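Local atomic coordinates of methylglyoxal reductase (NADPH-dependent) (Candida albicans SC5314, PDB entry 6KWS), a protein that probably reduces methylglyoxal with NADPH, as an extended short-chain dehydrogenase/reductase of the dihydroflavonol-4-reductase group. Residues 143-148 / 309-314; 217-222 / 332-337. The protein carries 1 engineered substitution. All coordinates share one frame; numbering follows the deposited sequence.

Interactions 1 and 2 both tie the late part of the chain back to earlier parts of this extended short-chain dehydrogenase/reductase. Their segments alternate in sequence: 143-148, 217-222, 309-314, 332-337. The two later segments lie on successive helices, 310-316 and 323-337. Interaction 1 follows the little parallel pair of strands 142-143 and 306-307 and is polar; interaction 2 joins helices 216-222 and 323-337 mainly through aliphatic groups. The centres are 31 Å apart and the nearest atoms about 17 Å, so the contacts do not touch. The C-terminal region is thus fastened at two separate places, one away from the annotated NADPH sites.

Interaction 1 (143-148 / 309-314); sequences ITEKDW and DTKSRE
The amino-terminal turn of helix 310-316 is gripped by E145, whose carboxylate binds S312 twice. E145 OE1 takes both bonds, at 2.6 Å from S312 OG and 3.0 Å from S312 N. The hydroxyl donates to the anti lone pair of OE1, on the side away from OE2, whereas the backbone N-H comes in 37° out of the carboxylate plane and bends to 138° at its hydrogen. E145 has its CG anti to the carbonyl carbon and then folds at chi2 (86°), which swings the carboxylate towards the helix. OE1 also lies 3.7 Å from D309 CA. The aliphatic part of K311 passes obliquely beside the carboxylate, CD 3.8 Å from E145 OE1, while its NZ leads away and forms no salt bridge with E145. A negative carboxylate beside the S312 N-H, in the first turn of the helix, would probably be stabilised by the positive end of the helix dipole.

E145 projects from a type I beta turn, T144 to D147, that directly follows strand 142-143, paired in parallel with 306-307. The turn is doubly braced: K146 N bonds to T144 OG1 at 3.3 Å as an ST turn, and D147 OD1 accepts from T144 N at 3.1 Å. R260 NH1 holds the backbone oxygens of E145 and D147, and S312 OG also bonds to L262 N, so R260 and L262, two residues apart on strand 260-269, together hydrogen-bond to both segments. At the start of the helix, the N-cap residue D309 forms a salt bridge through OD2 with R313 NE at 2.6 Å.

Interaction 2 (217-222 / 332-337); sequences IINSIL and EQIVNA
The carboxamide of N219 has the I334 side chain to one side of its plane: CD1 comes within 3.6 Å of N219 OD1, and CG2 of I334 within 3.8 Å of the same oxygen. The other end of the amide, ND2, is hydrogen-bonded to E216 OE1 and to the backbone oxygen of Q209, which fixes how the group is turned. This is helix-to-helix packing between 216-222 and 323-337, in the C-terminal part of the fold, the part that usually shapes the substrate side in extended short-chain dehydrogenases/reductases. Within 217-222 and 332-337, the CA atoms of N219 and I334 are the nearest pair, 8.0 Å apart.

N219 places CG anti to the backbone N (chi1 -156°), bringing its oxygen over to I334 although its CB does not head there. The CB of I334 heads toward the partner helix, and this residue has the largest share of the buried surface. V331, one turn earlier on helix 323-337, touches I218 and L222 and extends the apolar seam. The side chains of I334 and F12, an NADPH-binding residue, are about 9 Å apart. Beside the amide, L222 completes the pairing through an apolar contact, its CD1 4.2 Å from CG2 of I334.

Interaction 1 (143-148 / 309-314)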
loop_
_atom_site.group_PDB
_atom_site.type_symbol
_atom_site.label_atom_id
_atom_site.label_comp_id
_atom_site.label_asym_id
_atom_site.label_seq_id
_atom_site.Cartn_x
_atom_site.Cartn_y
_atom_site.Cartn_z
ATOM N N ILE A 143 7.676 17.483 5.288
ATOM C CA ILE A 143 8.146 16.200 4.769
ATOM C C ILE A 143 7.696 16.027 3.325
ATOM O O ILE A 143 6.499 16.140 3.026
ATOM C CB ILE A 143 7.653 15.024 5.614
ATOM C CG1 ILE A 143 8.148 15.165 7.049
ATOM C CG2 ILE A 143 8.134 13.731 4.991
ATOM C CD1 ILE A 143 7.786 13.978 7.941
ATOM N N THR A 144 8.657 15.712 2.442
ATOM C CA THR A 144 8.478 15.621 0.990
ATOM C C THR A 144 9.040 14.299 0.474
ATOM O O THR A 144 9.615 13.502 1.220
ATOM C CB THR A 144 9.179 16.775 0.255
ATOM O OG1 THR A 144 10.601 16.577 0.326
ATOM C CG2 THR A 144 8.792 18.137 0.870
ATOM N N GLU A 145 8.907 14.093 -0.837
ATOM C CA GLU A 145 9.393 12.874 -1.470
ATOM C C GLU A 145 10.910 12.698 -1.340
ATOM O O GLU A 145 11.413 11.579 -1.520
ATOM C CB GLU A 145 8.983 12.873 -2.942
ATOM C CG GLU A 145 7.480 12.990 -3.193
ATOM C CD GLU A 145 6.947 14.432 -3.242
ATOM O OE1 GLU A 145 5.744 14.613 -3.585
ATOM O OE2 GLU A 145 7.717 15.378 -2.939
ATOM N N LYS A 146 11.655 13.765 -1.030
ATOM C CA LYS A 146 13.099 13.627 -0.896
ATOM C C LYS A 146 13.524 13.127 0.467
ATOM O O LYS A 146 14.637 12.616 0.591
ATOM C CB LYS A 146 13.792 14.959 -1.162
ATOM C CG LYS A 146 13.136 15.731 -2.260
ATOM C CD LYS A 146 14.105 16.180 -3.304
ATOM C CE LYS A 146 13.391 17.090 -4.278
ATOM N NZ LYS A 146 14.271 17.606 -5.352
ATOM N N ASP A 147 12.679 13.269 1.484
ATOM C CA ASP A 147 13.016 12.810 2.825
ATOM C C ASP A 147 13.079 11.286 2.890
ATOM O O ASP A 147 12.273 10.585 2.275
ATOM C CB ASP A 147 11.996 13.339 3.831
ATOM C CG ASP A 147 12.169 14.826 4.115
ATOM O OD1 ASP A 147 11.607 15.672 3.367
ATOM O OD2 ASP A 147 12.899 15.141 5.080
ATOM N N TRP A 148 14.046 10.773 3.641
ATOM C CA TRP A 148 14.185 9.344 3.877
ATOM C C TRP A 148 14.091 9.061 5.367
ATOM O O TRP A 148 14.563 9.851 6.188
ATOM C CB TRP A 148 15.519 8.814 3.337
ATOM C CG TRP A 148 15.454 8.463 1.909
ATOM C CD1 TRP A 148 15.605 9.302 0.843
ATOM C CD2 TRP A 148 15.180 7.169 1.369
ATOM N NE1 TRP A 148 15.449 8.604 -0.336
ATOM C CE2 TRP A 148 15.193 7.290 -0.041
ATOM C CE3 TRP A 148 14.926 5.916 1.939
ATOM C CZ2 TRP A 148 14.964 6.205 -0.889
ATOM C CZ3 TRP A 148 14.703 4.833 1.093
ATOM C CH2 TRP A 148 14.726 4.987 -0.306
ATOM N N ASP A 309 3.096 16.920 -0.302
ATOM C CA ASP A 309 3.047 16.047 -1.469
ATOM C C ASP A 309 2.663 16.797 -2.743
ATOM O O ASP A 309 2.108 16.194 -3.670
ATOM C CB ASP A 309 2.101 14.865 -1.218
ATOM C CG ASP A 309 0.640 15.287 -0.961
ATOM O OD1 ASP A 309 0.398 16.339 -0.332
ATOM O OD2 ASP A 309 -0.275 14.535 -1.377
ATOM N N THR A 310 2.994 18.094 -2.823
ATOM C CA THR A 310 2.636 18.901 -3.991
ATOM C C THR A 310 3.090 18.240 -5.291
ATOM O O THR A 310 2.287 18.030 -6.206
ATOM C CB THR A 310 3.230 20.306 -3.863
ATOM O OG1 THR A 310 3.059 20.765 -2.520
ATOM C CG2 THR A 310 2.518 21.271 -4.774
ATOM N N LYS A 311 4.371 17.876 -5.375
ATOM C CA LYS A 311 4.896 17.321 -6.613
ATOM C C LYS A 311 4.230 15.990 -6.953
ATOM O O LYS A 311 3.910 15.722 -8.120
ATOM C CB LYS A 311 6.412 17.188 -6.495
ATOM C CG LYS A 311 7.059 16.325 -7.556
ATOM C CD LYS A 311 7.375 14.926 -7.017
ATOM C CE LYS A 311 8.407 14.268 -7.898
ATOM N NZ LYS A 311 8.024 14.362 -9.356
ATOM N N SER A 312 3.988 15.150 -5.942
ATOM C CA SER A 312 3.247 13.914 -6.183
ATOM C C SER A 312 1.833 14.201 -6.685
ATOM O O SER A 312 1.359 13.561 -7.628
ATOM C CB SER A 312 3.210 13.071 -4.909
ATOM O OG SER A 312 4.498 12.595 -4.571
ATOM N N ARG A 313 1.149 15.175 -6.084
ATOM C CA ARG A 313 -0.192 15.525 -6.553
ATOM C C ARG A 313 -0.182 16.096 -7.967
ATOM O O ARG A 313 -1.133 15.874 -8.732
ATOM C CB ARG A 313 -0.821 16.518 -5.603
ATOM C CG ARG A 313 -0.848 16.004 -4.210
ATOM C CD ARG A 313 -2.186 15.774 -3.677
ATOM N NE ARG A 313 -2.201 16.014 -2.239
ATOM C CZ ARG A 313 -3.266 15.951 -1.451
ATOM N NH1 ARG A 313 -4.431 15.659 -1.977
ATOM N NH2 ARG A 313 -3.138 16.178 -0.154
ATOM N N GLU A 314 0.848 16.868 -8.318
ATOM C CA GLU A 314 0.974 17.317 -9.697
ATOM C C GLU A 314 1.225 16.140 -10.622
ATOM O O GLU A 314 0.701 16.094 -11.740
ATOM C CB GLU A 314 2.107 18.335 -9.832
ATOM C CG GLU A 314 1.945 19.618 -9.015
ATOM C CD GLU A 314 3.062 20.633 -9.296
ATOM O OE1 GLU A 314 4.030 20.299 -10.031
ATOM O OE2 GLU A 314 2.969 21.765 -8.765
#

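Interaction 2 (217-222 / 332-337)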
loop_
_atom_site.group_PDB
_atom_site.type_symbol
_atom_site.label_atom_id
_atom_site.label_comp_id
_atom_site.label_asym_id
_atom_site.label_seq_id
_atom_site.Cartn_x
_atom_site.Cartn_y
_atom_site.Cartn_z
ATOM N N ILE A 217 -7.606 -0.317 11.876
ATOM C CA ILE A 217 -7.739 0.879 12.709
ATOM C C ILE A 217 -9.203 1.303 12.790
ATOM O O ILE A 217 -9.753 1.520 13.877
ATOM C CB ILE A 217 -6.845 2.002 12.154
ATOM C CG1 ILE A 217 -5.427 1.461 12.011
ATOM C CG2 ILE A 217 -6.889 3.226 13.041
ATOM C CD1 ILE A 217 -4.439 2.460 11.540
ATOM N N ILE A 218 -9.859 1.394 11.633
ATOM C CA ILE A 218 -11.278 1.738 11.581
ATOM C C ILE A 218 -12.119 0.626 12.197
ATOM O O ILE A 218 -13.015 0.872 13.014
ATOM C CB ILE A 218 -11.683 2.020 10.124
ATOM C CG1 ILE A 218 -10.958 3.283 9.644
ATOM C CG2 ILE A 218 -13.186 2.155 10.002
ATOM C CD1 ILE A 218 -11.000 3.523 8.166
ATOM N N ASN A 219 -11.838 -0.619 11.807
ATOM C CA ASN A 219 -12.563 -1.767 12.340
ATOM C C ASN A 219 -12.480 -1.827 13.861
ATOM O O ASN A 219 -13.468 -2.153 14.529
ATOM C CB ASN A 219 -12.007 -3.054 11.731
ATOM C CG ASN A 219 -13.011 -4.176 11.741
ATOM O OD1 ASN A 219 -14.210 -3.934 11.730
ATOM N ND2 ASN A 219 -12.531 -5.411 11.784
ATOM N N SER A 220 -11.307 -1.525 14.428
ATOM C CA SER A 220 -11.147 -1.649 15.868
ATOM C C SER A 220 -12.028 -0.650 16.614
ATOM O O SER A 220 -12.467 -0.932 17.737
ATOM C CB SER A 220 -9.679 -1.477 16.242
ATOM O OG SER A 220 -9.325 -0.107 16.233
ATOM N N ILE A 221 -12.321 0.505 16.001
ATOM C CA ILE A 221 -13.317 1.421 16.560
ATOM C C ILE A 221 -14.673 0.730 16.702
ATOM O O ILE A 221 -15.363 0.888 17.718
ATOM C CB ILE A 221 -13.452 2.687 15.697
ATOM C CG1 ILE A 221 -12.132 3.458 15.587
ATOM C CG2 ILE A 221 -14.564 3.554 16.226
ATOM C CD1 ILE A 221 -11.525 3.809 16.892
ATOM N N LEU A 222 -15.087 -0.031 15.684
ATOM C CA LEU A 222 -16.424 -0.621 15.706
ATOM C C LEU A 222 -16.601 -1.666 16.796
ATOM O O LEU A 222 -17.740 -2.037 17.088
ATOM C CB LEU A 222 -16.765 -1.252 14.353
ATOM C CG LEU A 222 -16.803 -0.276 13.183
ATOM C CD1 LEU A 222 -17.121 -0.966 11.884
ATOM C CD2 LEU A 222 -17.808 0.800 13.468
ATOM N N GLU A 332 -19.413 1.139 5.830
ATOM C CA GLU A 332 -20.593 0.638 5.133
ATOM C C GLU A 332 -20.359 -0.786 4.674
ATOM O O GLU A 332 -21.177 -1.683 4.909
ATOM C CB GLU A 332 -20.921 1.533 3.937
ATOM C CG GLU A 332 -22.408 1.584 3.580
ATOM C CD GLU A 332 -22.674 1.902 2.095
ATOM O OE1 GLU A 332 -23.869 1.932 1.694
ATOM O OE2 GLU A 332 -21.694 2.110 1.330
ATOM N N GLN A 333 -19.198 -1.018 4.067
ATOM C CA GLN A 333 -18.872 -2.341 3.568
ATOM C C GLN A 333 -18.810 -3.352 4.698
ATOM O O GLN A 333 -19.427 -4.408 4.623
ATOM C CB GLN A 333 -17.559 -2.274 2.816
ATOM C CG GLN A 333 -17.306 -3.419 1.891
ATOM C CD GLN A 333 -15.886 -3.408 1.393
ATOM O OE1 GLN A 333 -14.960 -3.063 2.127
ATOM N NE2 GLN A 333 -15.702 -3.761 0.134
ATOM N N ILE A 334 -18.092 -3.033 5.768
ATOM C CA ILE A 334 -17.976 -3.951 6.899
ATOM C C ILE A 334 -19.348 -4.267 7.483
ATOM O O ILE A 334 -19.688 -5.432 7.724
ATOM C CB ILE A 334 -17.047 -3.356 7.975
ATOM C CG1 ILE A 334 -15.635 -3.130 7.428
ATOM C CG2 ILE A 334 -17.045 -4.226 9.219
ATOM C CD1 ILE A 334 -14.657 -2.550 8.455
ATOM N N VAL A 335 -20.143 -3.231 7.755
ATOM C CA VAL A 335 -21.419 -3.436 8.434
ATOM C C VAL A 335 -22.350 -4.289 7.574
ATOM O O VAL A 335 -22.907 -5.294 8.035
ATOM C CB VAL A 335 -22.047 -2.079 8.805
ATOM C CG1 VAL A 335 -23.490 -2.233 9.133
ATOM C CG2 VAL A 335 -21.326 -1.494 9.997
ATOM N N ASN A 336 -22.508 -3.920 6.303
ATOM C CA ASN A 336 -23.374 -4.697 5.422
ATOM C C ASN A 336 -22.870 -6.123 5.227
ATOM O O ASN A 336 -23.671 -7.036 5.010
ATOM C CB ASN A 336 -23.522 -4.005 4.062
ATOM C CG ASN A 336 -24.210 -2.652 4.167
ATOM O OD1 ASN A 336 -24.851 -2.339 5.184
ATOM N ND2 ASN A 336 -24.077 -1.839 3.114
ATOM N N ALA A 337 -21.557 -6.341 5.297
ATOM C CA ALA A 337 -21.034 -7.681 5.049
ATOM C C ALA A 337 -21.344 -8.615 6.206
ATOM O O ALA A 337 -21.574 -9.809 5.989
ATOM C CB ALA A 337 -19.529 -7.632 4.782
#